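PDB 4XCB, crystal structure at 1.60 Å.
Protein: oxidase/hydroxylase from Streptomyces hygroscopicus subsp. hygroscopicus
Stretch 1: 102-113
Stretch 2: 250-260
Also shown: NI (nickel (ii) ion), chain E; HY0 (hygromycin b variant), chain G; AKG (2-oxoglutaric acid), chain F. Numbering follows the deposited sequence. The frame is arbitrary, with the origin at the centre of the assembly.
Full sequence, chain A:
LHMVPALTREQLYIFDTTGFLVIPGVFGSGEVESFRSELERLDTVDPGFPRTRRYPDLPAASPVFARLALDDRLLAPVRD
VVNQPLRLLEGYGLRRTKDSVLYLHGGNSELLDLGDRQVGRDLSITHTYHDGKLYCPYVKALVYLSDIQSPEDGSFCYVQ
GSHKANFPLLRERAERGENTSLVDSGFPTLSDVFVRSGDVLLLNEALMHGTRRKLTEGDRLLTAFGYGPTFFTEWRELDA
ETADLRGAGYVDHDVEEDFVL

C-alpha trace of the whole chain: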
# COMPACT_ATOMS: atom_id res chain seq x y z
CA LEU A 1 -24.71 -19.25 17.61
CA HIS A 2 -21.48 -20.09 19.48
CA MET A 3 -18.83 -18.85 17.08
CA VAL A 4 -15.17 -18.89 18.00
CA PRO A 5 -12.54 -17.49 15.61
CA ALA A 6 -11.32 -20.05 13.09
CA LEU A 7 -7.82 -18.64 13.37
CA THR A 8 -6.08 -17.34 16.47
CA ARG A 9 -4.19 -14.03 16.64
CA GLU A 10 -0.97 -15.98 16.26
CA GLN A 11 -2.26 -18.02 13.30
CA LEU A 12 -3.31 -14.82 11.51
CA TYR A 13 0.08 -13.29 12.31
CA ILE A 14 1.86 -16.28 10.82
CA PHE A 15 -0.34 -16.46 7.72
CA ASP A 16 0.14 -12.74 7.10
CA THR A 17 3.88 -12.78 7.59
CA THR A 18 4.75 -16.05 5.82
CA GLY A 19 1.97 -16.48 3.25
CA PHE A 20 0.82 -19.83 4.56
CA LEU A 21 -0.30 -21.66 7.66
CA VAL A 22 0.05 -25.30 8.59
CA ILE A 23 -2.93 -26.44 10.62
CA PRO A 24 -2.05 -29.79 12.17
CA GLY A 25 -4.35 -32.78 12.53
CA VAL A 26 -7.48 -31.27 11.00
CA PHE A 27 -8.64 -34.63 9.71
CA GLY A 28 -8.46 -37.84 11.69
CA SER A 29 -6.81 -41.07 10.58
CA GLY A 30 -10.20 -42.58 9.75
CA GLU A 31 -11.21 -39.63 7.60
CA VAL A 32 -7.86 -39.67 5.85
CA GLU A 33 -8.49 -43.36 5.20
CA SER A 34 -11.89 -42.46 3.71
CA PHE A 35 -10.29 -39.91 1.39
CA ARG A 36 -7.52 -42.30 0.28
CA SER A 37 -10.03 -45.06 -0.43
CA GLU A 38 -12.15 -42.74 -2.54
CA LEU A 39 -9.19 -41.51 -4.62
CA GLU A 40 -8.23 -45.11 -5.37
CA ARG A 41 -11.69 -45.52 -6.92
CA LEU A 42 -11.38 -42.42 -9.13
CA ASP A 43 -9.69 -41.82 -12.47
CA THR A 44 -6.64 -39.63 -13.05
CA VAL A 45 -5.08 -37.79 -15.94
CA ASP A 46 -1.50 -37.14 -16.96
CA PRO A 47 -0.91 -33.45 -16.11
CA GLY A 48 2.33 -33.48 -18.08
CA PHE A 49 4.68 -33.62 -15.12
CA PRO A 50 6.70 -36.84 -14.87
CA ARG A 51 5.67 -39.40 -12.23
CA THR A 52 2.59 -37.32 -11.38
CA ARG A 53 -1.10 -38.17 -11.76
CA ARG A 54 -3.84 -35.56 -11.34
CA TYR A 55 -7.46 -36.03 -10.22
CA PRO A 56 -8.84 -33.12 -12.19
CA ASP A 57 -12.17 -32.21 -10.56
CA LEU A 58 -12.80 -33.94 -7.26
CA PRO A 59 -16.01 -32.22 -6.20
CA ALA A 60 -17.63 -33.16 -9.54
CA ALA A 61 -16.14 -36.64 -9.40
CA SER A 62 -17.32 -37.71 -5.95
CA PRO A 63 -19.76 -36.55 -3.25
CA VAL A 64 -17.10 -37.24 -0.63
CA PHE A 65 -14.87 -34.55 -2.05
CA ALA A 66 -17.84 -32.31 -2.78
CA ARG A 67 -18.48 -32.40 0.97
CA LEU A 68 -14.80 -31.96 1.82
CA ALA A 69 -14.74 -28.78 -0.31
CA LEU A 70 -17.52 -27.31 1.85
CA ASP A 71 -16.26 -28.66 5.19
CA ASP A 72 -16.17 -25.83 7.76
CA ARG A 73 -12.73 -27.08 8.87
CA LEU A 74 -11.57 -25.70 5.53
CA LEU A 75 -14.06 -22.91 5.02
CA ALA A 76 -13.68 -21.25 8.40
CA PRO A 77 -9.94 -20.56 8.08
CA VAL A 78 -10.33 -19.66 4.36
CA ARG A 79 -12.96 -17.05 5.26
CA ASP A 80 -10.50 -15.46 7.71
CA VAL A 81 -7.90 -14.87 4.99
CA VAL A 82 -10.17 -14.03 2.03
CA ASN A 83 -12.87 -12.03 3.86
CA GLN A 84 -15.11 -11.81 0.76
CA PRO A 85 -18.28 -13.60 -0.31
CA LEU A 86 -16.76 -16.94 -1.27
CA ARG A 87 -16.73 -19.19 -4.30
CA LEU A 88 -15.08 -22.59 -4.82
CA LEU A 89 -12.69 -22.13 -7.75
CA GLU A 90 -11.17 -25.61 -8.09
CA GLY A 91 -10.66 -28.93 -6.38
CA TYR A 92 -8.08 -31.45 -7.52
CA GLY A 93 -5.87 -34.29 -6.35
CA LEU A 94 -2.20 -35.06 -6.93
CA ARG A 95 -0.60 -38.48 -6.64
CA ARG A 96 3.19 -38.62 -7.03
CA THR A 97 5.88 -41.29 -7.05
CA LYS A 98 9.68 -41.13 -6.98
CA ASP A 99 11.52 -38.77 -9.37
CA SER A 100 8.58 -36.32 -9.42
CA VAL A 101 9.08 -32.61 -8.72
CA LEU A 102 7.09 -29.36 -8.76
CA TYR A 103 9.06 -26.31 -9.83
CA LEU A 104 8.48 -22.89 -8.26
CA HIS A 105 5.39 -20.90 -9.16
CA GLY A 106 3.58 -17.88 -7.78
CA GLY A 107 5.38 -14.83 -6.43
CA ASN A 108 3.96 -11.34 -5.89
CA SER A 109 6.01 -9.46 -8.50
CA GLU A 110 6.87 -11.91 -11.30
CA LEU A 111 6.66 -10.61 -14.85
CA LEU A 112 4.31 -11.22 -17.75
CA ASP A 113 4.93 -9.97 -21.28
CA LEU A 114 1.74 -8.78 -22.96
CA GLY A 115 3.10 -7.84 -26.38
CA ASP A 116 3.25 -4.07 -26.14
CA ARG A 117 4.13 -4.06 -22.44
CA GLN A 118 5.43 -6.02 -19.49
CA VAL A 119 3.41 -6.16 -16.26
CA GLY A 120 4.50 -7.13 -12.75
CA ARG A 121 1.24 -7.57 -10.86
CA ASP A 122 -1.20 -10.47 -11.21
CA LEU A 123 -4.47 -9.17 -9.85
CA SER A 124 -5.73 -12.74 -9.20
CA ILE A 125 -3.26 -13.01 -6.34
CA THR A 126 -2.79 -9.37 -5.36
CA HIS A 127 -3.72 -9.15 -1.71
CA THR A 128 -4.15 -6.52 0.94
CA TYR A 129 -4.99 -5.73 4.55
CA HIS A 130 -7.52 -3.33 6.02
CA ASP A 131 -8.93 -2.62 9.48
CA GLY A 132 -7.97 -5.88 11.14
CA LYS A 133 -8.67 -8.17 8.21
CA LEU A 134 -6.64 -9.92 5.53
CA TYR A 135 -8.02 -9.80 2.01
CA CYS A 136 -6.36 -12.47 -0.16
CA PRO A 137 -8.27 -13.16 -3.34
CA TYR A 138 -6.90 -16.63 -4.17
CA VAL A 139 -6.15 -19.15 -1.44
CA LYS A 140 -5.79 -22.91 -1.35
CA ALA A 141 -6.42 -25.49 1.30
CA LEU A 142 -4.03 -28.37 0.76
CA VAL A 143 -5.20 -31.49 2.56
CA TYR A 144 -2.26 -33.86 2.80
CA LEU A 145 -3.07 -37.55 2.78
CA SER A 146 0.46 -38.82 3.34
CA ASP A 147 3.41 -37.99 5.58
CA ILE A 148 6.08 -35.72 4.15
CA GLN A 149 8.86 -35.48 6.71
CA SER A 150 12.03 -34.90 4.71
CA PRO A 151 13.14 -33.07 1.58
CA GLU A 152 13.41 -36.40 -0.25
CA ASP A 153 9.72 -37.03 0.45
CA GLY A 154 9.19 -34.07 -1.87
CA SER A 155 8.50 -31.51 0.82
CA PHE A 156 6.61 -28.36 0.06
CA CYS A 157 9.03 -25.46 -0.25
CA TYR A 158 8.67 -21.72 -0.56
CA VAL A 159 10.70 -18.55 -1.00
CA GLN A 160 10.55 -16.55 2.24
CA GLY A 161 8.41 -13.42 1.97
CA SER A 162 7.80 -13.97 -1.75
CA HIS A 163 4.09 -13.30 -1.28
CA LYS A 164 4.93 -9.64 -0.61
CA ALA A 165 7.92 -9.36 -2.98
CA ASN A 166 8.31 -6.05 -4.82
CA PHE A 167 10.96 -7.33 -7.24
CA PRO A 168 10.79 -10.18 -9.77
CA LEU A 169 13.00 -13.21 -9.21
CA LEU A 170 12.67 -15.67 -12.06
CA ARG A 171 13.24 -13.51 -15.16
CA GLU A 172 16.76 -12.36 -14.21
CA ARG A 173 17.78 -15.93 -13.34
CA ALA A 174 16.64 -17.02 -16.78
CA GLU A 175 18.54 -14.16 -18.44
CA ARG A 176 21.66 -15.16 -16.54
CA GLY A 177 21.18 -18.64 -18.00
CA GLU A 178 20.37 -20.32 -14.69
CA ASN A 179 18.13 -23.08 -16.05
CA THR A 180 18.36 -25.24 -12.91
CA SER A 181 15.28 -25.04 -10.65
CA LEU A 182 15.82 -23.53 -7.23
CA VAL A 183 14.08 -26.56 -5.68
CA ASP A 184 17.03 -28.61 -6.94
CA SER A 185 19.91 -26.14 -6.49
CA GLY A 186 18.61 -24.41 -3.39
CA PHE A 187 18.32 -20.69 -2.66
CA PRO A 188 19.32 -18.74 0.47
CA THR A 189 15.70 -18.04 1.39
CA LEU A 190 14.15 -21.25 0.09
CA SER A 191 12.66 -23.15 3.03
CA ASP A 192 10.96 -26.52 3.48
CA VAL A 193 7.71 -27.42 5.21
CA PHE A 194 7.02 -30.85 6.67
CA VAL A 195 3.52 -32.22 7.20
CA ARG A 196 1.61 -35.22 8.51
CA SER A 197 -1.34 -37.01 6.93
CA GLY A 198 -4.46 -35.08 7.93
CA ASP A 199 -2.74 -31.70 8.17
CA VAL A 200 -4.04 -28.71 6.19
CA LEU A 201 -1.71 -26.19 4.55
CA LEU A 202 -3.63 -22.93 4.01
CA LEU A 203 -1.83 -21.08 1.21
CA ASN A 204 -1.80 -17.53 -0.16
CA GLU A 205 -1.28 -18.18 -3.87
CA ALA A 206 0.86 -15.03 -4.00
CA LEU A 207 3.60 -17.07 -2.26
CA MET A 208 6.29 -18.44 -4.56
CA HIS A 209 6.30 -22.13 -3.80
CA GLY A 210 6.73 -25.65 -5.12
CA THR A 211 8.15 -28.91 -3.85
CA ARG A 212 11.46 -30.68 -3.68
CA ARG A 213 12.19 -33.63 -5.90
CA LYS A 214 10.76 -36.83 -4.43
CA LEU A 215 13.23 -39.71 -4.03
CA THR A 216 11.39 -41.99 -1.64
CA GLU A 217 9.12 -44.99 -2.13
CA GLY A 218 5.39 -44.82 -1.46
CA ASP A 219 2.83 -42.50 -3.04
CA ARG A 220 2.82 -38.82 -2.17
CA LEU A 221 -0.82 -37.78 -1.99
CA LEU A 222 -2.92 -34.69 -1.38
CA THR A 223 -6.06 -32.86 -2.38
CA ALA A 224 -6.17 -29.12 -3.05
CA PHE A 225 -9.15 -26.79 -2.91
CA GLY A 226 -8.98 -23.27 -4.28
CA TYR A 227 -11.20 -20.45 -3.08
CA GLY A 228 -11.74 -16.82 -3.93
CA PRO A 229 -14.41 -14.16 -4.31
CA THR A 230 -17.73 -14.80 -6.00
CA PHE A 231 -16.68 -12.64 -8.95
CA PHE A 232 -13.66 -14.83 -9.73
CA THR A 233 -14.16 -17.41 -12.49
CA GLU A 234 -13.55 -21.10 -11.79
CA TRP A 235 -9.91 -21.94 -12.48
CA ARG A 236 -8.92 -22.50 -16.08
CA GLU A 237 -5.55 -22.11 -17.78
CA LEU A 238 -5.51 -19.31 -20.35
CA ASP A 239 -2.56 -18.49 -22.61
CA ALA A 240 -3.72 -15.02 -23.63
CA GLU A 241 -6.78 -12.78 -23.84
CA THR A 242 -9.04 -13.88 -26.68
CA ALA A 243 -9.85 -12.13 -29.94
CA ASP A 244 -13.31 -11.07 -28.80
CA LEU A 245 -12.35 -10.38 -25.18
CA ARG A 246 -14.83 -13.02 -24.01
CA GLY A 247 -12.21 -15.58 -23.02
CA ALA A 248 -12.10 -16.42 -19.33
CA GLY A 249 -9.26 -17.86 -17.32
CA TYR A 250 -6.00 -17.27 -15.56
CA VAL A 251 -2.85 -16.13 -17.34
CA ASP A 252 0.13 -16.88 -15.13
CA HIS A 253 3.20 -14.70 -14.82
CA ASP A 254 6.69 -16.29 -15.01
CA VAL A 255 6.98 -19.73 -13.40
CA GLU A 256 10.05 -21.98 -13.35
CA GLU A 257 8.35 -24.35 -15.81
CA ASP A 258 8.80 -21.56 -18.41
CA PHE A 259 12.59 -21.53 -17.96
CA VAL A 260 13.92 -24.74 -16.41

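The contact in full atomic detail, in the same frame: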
# COMPACT_ATOMS: atom_id res chain seq x y z
N LEU A 102 7.95 -30.47 -8.36
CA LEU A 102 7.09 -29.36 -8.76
C LEU A 102 7.88 -28.06 -8.64
O LEU A 102 8.20 -27.61 -7.54
CB LEU A 102 5.82 -29.30 -7.90
CG LEU A 102 4.72 -28.36 -8.37
CD1 LEU A 102 4.28 -28.74 -9.76
CD2 LEU A 102 3.55 -28.45 -7.42
N TYR A 103 8.20 -27.49 -9.80
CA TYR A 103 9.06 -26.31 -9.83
C TYR A 103 8.31 -25.09 -9.28
O TYR A 103 7.08 -25.09 -9.23
CB TYR A 103 9.54 -26.04 -11.26
CG TYR A 103 10.40 -27.15 -11.83
CD1 TYR A 103 11.33 -27.80 -11.04
CD2 TYR A 103 10.26 -27.54 -13.15
CE1 TYR A 103 12.12 -28.80 -11.56
CE2 TYR A 103 11.05 -28.55 -13.67
CZ TYR A 103 11.97 -29.18 -12.87
OH TYR A 103 12.76 -30.18 -13.37
N LEU A 104 9.07 -24.07 -8.88
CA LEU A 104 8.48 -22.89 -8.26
C LEU A 104 7.46 -22.19 -9.14
O LEU A 104 7.60 -22.11 -10.37
CB LEU A 104 9.58 -21.88 -7.87
CG LEU A 104 10.52 -22.39 -6.79
CD1 LEU A 104 11.48 -21.26 -6.35
CD2 LEU A 104 9.74 -22.97 -5.61
N HIS A 105 6.43 -21.68 -8.49
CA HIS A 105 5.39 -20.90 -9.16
C HIS A 105 4.81 -19.93 -8.17
O HIS A 105 5.03 -20.07 -6.97
CB HIS A 105 4.29 -21.80 -9.75
CG HIS A 105 3.78 -22.85 -8.81
ND1 HIS A 105 4.43 -24.04 -8.59
CD2 HIS A 105 2.66 -22.88 -8.03
CE1 HIS A 105 3.74 -24.77 -7.72
NE2 HIS A 105 2.67 -24.09 -7.37
N GLY A 106 4.05 -18.95 -8.65
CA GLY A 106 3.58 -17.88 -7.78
C GLY A 106 4.65 -16.83 -7.61
O GLY A 106 5.62 -16.81 -8.36
N GLY A 107 4.49 -15.97 -6.62
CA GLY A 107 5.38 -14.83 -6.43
C GLY A 107 4.65 -13.52 -6.74
O GLY A 107 4.06 -13.36 -7.80
N ASN A 108 4.73 -12.58 -5.81
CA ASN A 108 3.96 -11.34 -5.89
C ASN A 108 4.31 -10.43 -7.06
O ASN A 108 3.43 -9.71 -7.58
CB ASN A 108 4.13 -10.57 -4.58
CG ASN A 108 3.11 -9.45 -4.41
OD1 ASN A 108 1.90 -9.63 -4.62
ND2 ASN A 108 3.60 -8.27 -4.04
N SER A 109 5.57 -10.42 -7.49
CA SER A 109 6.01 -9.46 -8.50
C SER A 109 6.64 -10.05 -9.77
O SER A 109 7.40 -9.36 -10.47
CB SER A 109 6.99 -8.47 -7.88
OG SER A 109 6.33 -7.61 -6.96
N GLU A 110 6.31 -11.30 -10.10
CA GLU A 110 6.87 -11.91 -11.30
C GLU A 110 6.28 -11.26 -12.53
O GLU A 110 5.19 -10.67 -12.47
CB GLU A 110 6.64 -13.42 -11.28
CG GLU A 110 7.32 -14.06 -10.07
CD GLU A 110 8.81 -13.76 -10.00
OE1 GLU A 110 9.51 -14.03 -10.99
OE2 GLU A 110 9.28 -13.24 -8.97
N LEU A 111 6.99 -11.37 -13.65
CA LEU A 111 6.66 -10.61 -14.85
C LEU A 111 5.80 -11.40 -15.82
O LEU A 111 5.79 -12.63 -15.83
CB LEU A 111 7.94 -10.14 -15.56
CG LEU A 111 8.95 -9.43 -14.66
CD1 LEU A 111 10.24 -9.14 -15.42
CD2 LEU A 111 8.35 -8.15 -14.09
N LEU A 112 5.07 -10.66 -16.64
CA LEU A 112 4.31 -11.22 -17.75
C LEU A 112 4.44 -10.26 -18.92
O LEU A 112 4.22 -9.06 -18.75
CB LEU A 112 2.85 -11.45 -17.37
CG LEU A 112 1.88 -11.86 -18.47
CD1 LEU A 112 2.24 -13.21 -19.05
CD2 LEU A 112 0.44 -11.87 -17.94
N ASP A 113 4.83 -10.78 -20.08
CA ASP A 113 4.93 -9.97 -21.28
C ASP A 113 3.59 -10.03 -21.99
O ASP A 113 3.06 -11.12 -22.24
CB ASP A 113 6.03 -10.47 -22.22
CG ASP A 113 7.40 -10.48 -21.56
OD1 ASP A 113 7.67 -9.61 -20.70
OD2 ASP A 113 8.22 -11.37 -21.90
N TYR A 250 -7.11 -17.83 -16.31
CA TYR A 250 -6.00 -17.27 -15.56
C TYR A 250 -4.73 -17.36 -16.40
O TYR A 250 -4.34 -18.43 -16.86
CB TYR A 250 -5.84 -18.02 -14.23
CG TYR A 250 -7.01 -17.82 -13.29
CD1 TYR A 250 -8.25 -18.41 -13.55
CD2 TYR A 250 -6.88 -17.05 -12.14
CE1 TYR A 250 -9.32 -18.22 -12.71
CE2 TYR A 250 -7.96 -16.86 -11.28
CZ TYR A 250 -9.17 -17.46 -11.56
OH TYR A 250 -10.26 -17.28 -10.73
N VAL A 251 -4.10 -16.21 -16.60
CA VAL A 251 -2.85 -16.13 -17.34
C VAL A 251 -1.71 -15.92 -16.36
O VAL A 251 -1.55 -14.83 -15.81
CB VAL A 251 -2.86 -14.99 -18.38
CG1 VAL A 251 -1.55 -14.97 -19.16
CG2 VAL A 251 -4.05 -15.12 -19.32
N ASP A 252 -0.92 -16.96 -16.14
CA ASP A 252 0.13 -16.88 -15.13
C ASP A 252 1.32 -16.05 -15.58
O ASP A 252 1.67 -16.02 -16.76
CB ASP A 252 0.61 -18.27 -14.73
CG ASP A 252 -0.46 -19.09 -14.00
OD1 ASP A 252 -1.52 -18.55 -13.65
OD2 ASP A 252 -0.21 -20.30 -13.77
N HIS A 253 1.94 -15.39 -14.61
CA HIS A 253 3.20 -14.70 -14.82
C HIS A 253 4.32 -15.75 -14.79
O HIS A 253 4.02 -16.93 -14.69
CB HIS A 253 3.39 -13.60 -13.77
CG HIS A 253 2.41 -12.48 -13.91
ND1 HIS A 253 2.73 -11.16 -13.66
CD2 HIS A 253 1.11 -12.47 -14.28
CE1 HIS A 253 1.68 -10.40 -13.88
NE2 HIS A 253 0.68 -11.17 -14.25
N ASP A 254 5.58 -15.33 -14.90
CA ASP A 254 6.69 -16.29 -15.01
C ASP A 254 6.62 -17.36 -13.94
O ASP A 254 6.41 -17.05 -12.78
CB ASP A 254 8.06 -15.60 -14.87
CG ASP A 254 8.41 -14.67 -16.04
OD1 ASP A 254 7.77 -14.74 -17.10
OD2 ASP A 254 9.37 -13.86 -15.87
N VAL A 255 6.79 -18.62 -14.35
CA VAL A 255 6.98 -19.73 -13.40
C VAL A 255 8.22 -20.50 -13.86
O VAL A 255 8.60 -20.41 -15.03
CB VAL A 255 5.76 -20.67 -13.33
CG1 VAL A 255 4.53 -19.91 -12.82
CG2 VAL A 255 5.47 -21.28 -14.69
N GLU A 256 8.83 -21.27 -12.97
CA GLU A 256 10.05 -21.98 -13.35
C GLU A 256 9.86 -22.92 -14.53
O GLU A 256 10.78 -23.11 -15.32
CB GLU A 256 10.62 -22.75 -12.18
CG GLU A 256 11.48 -21.88 -11.30
CD GLU A 256 12.25 -22.68 -10.27
OE1 GLU A 256 11.73 -23.73 -9.82
OE2 GLU A 256 13.37 -22.26 -9.92
N GLU A 257 8.66 -23.49 -14.67
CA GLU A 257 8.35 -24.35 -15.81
C GLU A 257 8.61 -23.65 -17.16
O GLU A 257 8.87 -24.32 -18.16
CB GLU A 257 6.89 -24.81 -15.73
CG GLU A 257 6.54 -25.95 -16.66
CD GLU A 257 5.05 -26.31 -16.62
OE1 GLU A 257 4.37 -25.95 -15.63
OE2 GLU A 257 4.56 -26.94 -17.58
N ASP A 258 8.54 -22.32 -17.19
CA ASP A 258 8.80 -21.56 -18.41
C ASP A 258 10.28 -21.55 -18.79
O ASP A 258 10.62 -21.29 -19.95
CB ASP A 258 8.36 -20.09 -18.26
CG ASP A 258 6.87 -19.93 -18.08
OD1 ASP A 258 6.07 -20.58 -18.80
OD2 ASP A 258 6.50 -19.10 -17.21
N PHE A 259 11.15 -21.81 -17.82
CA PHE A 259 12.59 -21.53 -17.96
C PHE A 259 13.49 -22.73 -17.71
O PHE A 259 14.62 -22.77 -18.20
CB PHE A 259 13.03 -20.41 -16.99
CG PHE A 259 12.30 -19.10 -17.18
CD1 PHE A 259 12.09 -18.58 -18.45
CD2 PHE A 259 11.82 -18.40 -16.09
CE1 PHE A 259 11.41 -17.38 -18.63
CE2 PHE A 259 11.14 -17.19 -16.26
CZ PHE A 259 10.94 -16.68 -17.53
N VAL A 260 13.02 -23.70 -16.92
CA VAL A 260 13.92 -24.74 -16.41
C VAL A 260 13.74 -26.08 -17.12
O VAL A 260 12.97 -26.19 -18.06
CB VAL A 260 13.71 -24.95 -14.89
CG1 VAL A 260 14.56 -26.11 -14.39
CG2 VAL A 260 14.03 -23.67 -14.12
NI NI E . 1.04 -24.33 -6.01
C1 HY0 G . 1.36 -22.23 -16.06
C2 HY0 G . 2.16 -22.03 -17.33
C3 HY0 G . 1.71 -23.02 -18.39
C4 HY0 G . 1.88 -24.45 -17.88
C5 HY0 G . 1.17 -24.66 -16.54
C6 HY0 G . 1.54 -23.63 -15.53
N7 HY0 G . 1.95 -20.71 -17.78
O8 HY0 G . 1.84 -21.32 -15.10
N9 HY0 G . 1.34 -25.34 -18.85
C10 HY0 G . 2.31 -25.52 -19.92
O11 HY0 G . 1.55 -25.93 -16.05
C12 HY0 G . 0.41 -23.67 -11.98
C13 HY0 G . 1.36 -23.81 -13.13
O14 HY0 G . 2.14 -24.97 -13.09
C15 HY0 G . 2.91 -25.00 -11.92
C16 HY0 G . 1.99 -25.33 -10.79
C17 HY0 G . 0.94 -24.14 -10.69
O18 HY0 G . 0.66 -23.81 -14.38
C19 HY0 G . 3.99 -26.08 -12.06
O20 HY0 G . 4.96 -25.62 -13.01
O21 HY0 G . 1.33 -26.51 -11.03
O22 HY0 G . -0.11 -24.56 -9.92
C23 HY0 G . -1.30 -24.35 -10.70
C24 HY0 G . -2.28 -25.43 -10.38
C25 HY0 G . -3.66 -25.06 -10.92
C26 HY0 G . -4.08 -23.68 -10.45
C27 HY0 G . -3.04 -22.70 -10.88
O28 HY0 G . -1.81 -23.09 -10.32
O29 HY0 G . -0.90 -24.35 -12.13
O30 HY0 G . -1.91 -26.67 -10.99
O31 HY0 G . -4.57 -26.05 -10.53
O32 HY0 G . -4.24 -23.63 -9.03
C33 HY0 G . -3.38 -21.29 -10.36
C34 HY0 G . -2.65 -20.26 -11.20
O35 HY0 G . -3.25 -20.11 -12.47
N36 HY0 G . -2.91 -21.17 -9.03
C1 AKG F . 0.03 -26.86 -6.32
O1 AKG F . -0.07 -25.74 -6.92
O2 AKG F . -0.71 -27.83 -6.65
C2 AKG F . 1.02 -27.02 -5.21
O5 AKG F . 1.63 -26.03 -4.84
C3 AKG F . 1.28 -28.40 -4.61
C4 AKG F . 1.88 -28.35 -3.22
C5 AKG F . 2.36 -29.74 -2.83
O3 AKG F . 2.77 -29.95 -1.65
O4 AKG F . 2.34 -30.67 -3.68
O HOH W 1 6.96 -23.88 -12.48
O HOH W 2 6.83 -18.18 -10.06
O HOH W 3 4.26 -16.47 -11.18
O HOH W 4 9.62 -12.69 -13.46
O HOH W 5 -0.74 -24.38 -4.57
O HOH W 6 -0.18 -23.02 -6.94

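The two stretches lie far apart in sequence and meet at two sites, with a water-filled gap between them. Stretch 1 has strands at 102-105 and 112-113; stretch 2 crosses the contact without regular strand bonds.

At the first site, Leu 104 and Glu 256 pair twice. Leu 104 N donates to the carboxylate oxygen Glu 256 OE1 at 2.8 Å, and Glu 256 N donates to Leu 104 O at 3.0 Å. Both backbone groups of Leu 104 are thus satisfied by one residue. Leu 104 O also accepts from water 1 at 2.8 Å. That water accepts from Glu 257 N at 2.8 Å and lies 2.7 Å from O20 of HY0. Tyr 103 packs beside this pair, with Val 260 CG1 over one face of its ring, 4.3 Å from Tyr 103 CZ. Val 255 CG1 rests against His 105 CB at 3.6 Å. The end of the His 105 side chain leads away: ND1 donates to Tyr 103 O at 2.9 Å, leaving NE2 to bind the nickel at 2.1 Å.

In the gap, waters 2 and 3 each lie within hydrogen-bonding reach of both Gly 106 O and Asp 254 O, two carbonyls that cannot bond to each other directly: water 2 is 2.5 Å from Gly 106 O and 3.0 Å from Asp 254 O, and water 3 is 3.1 Å from Gly 106 O and 2.7 Å from Asp 254 O.

At the second site, His 253 ND1 donates to Glu 110 O at 2.8 Å, close to the ring plane. Leu 112 CB covers a face of the same ring, 3.6 Å from its centroid, in a CH-pi contact. Asp 254 N donates to Leu 111 O at 2.9 Å. Water 4 donates to Glu 110 OE1 at 2.8 Å and Asp 254 OD2 at 2.7 Å, and accepts from Leu 111 N at 2.9 Å. It therefore sits between two carboxylates. Leu 112 CD2 meets Val 251 CG1 at 3.9 Å, an apolar contact.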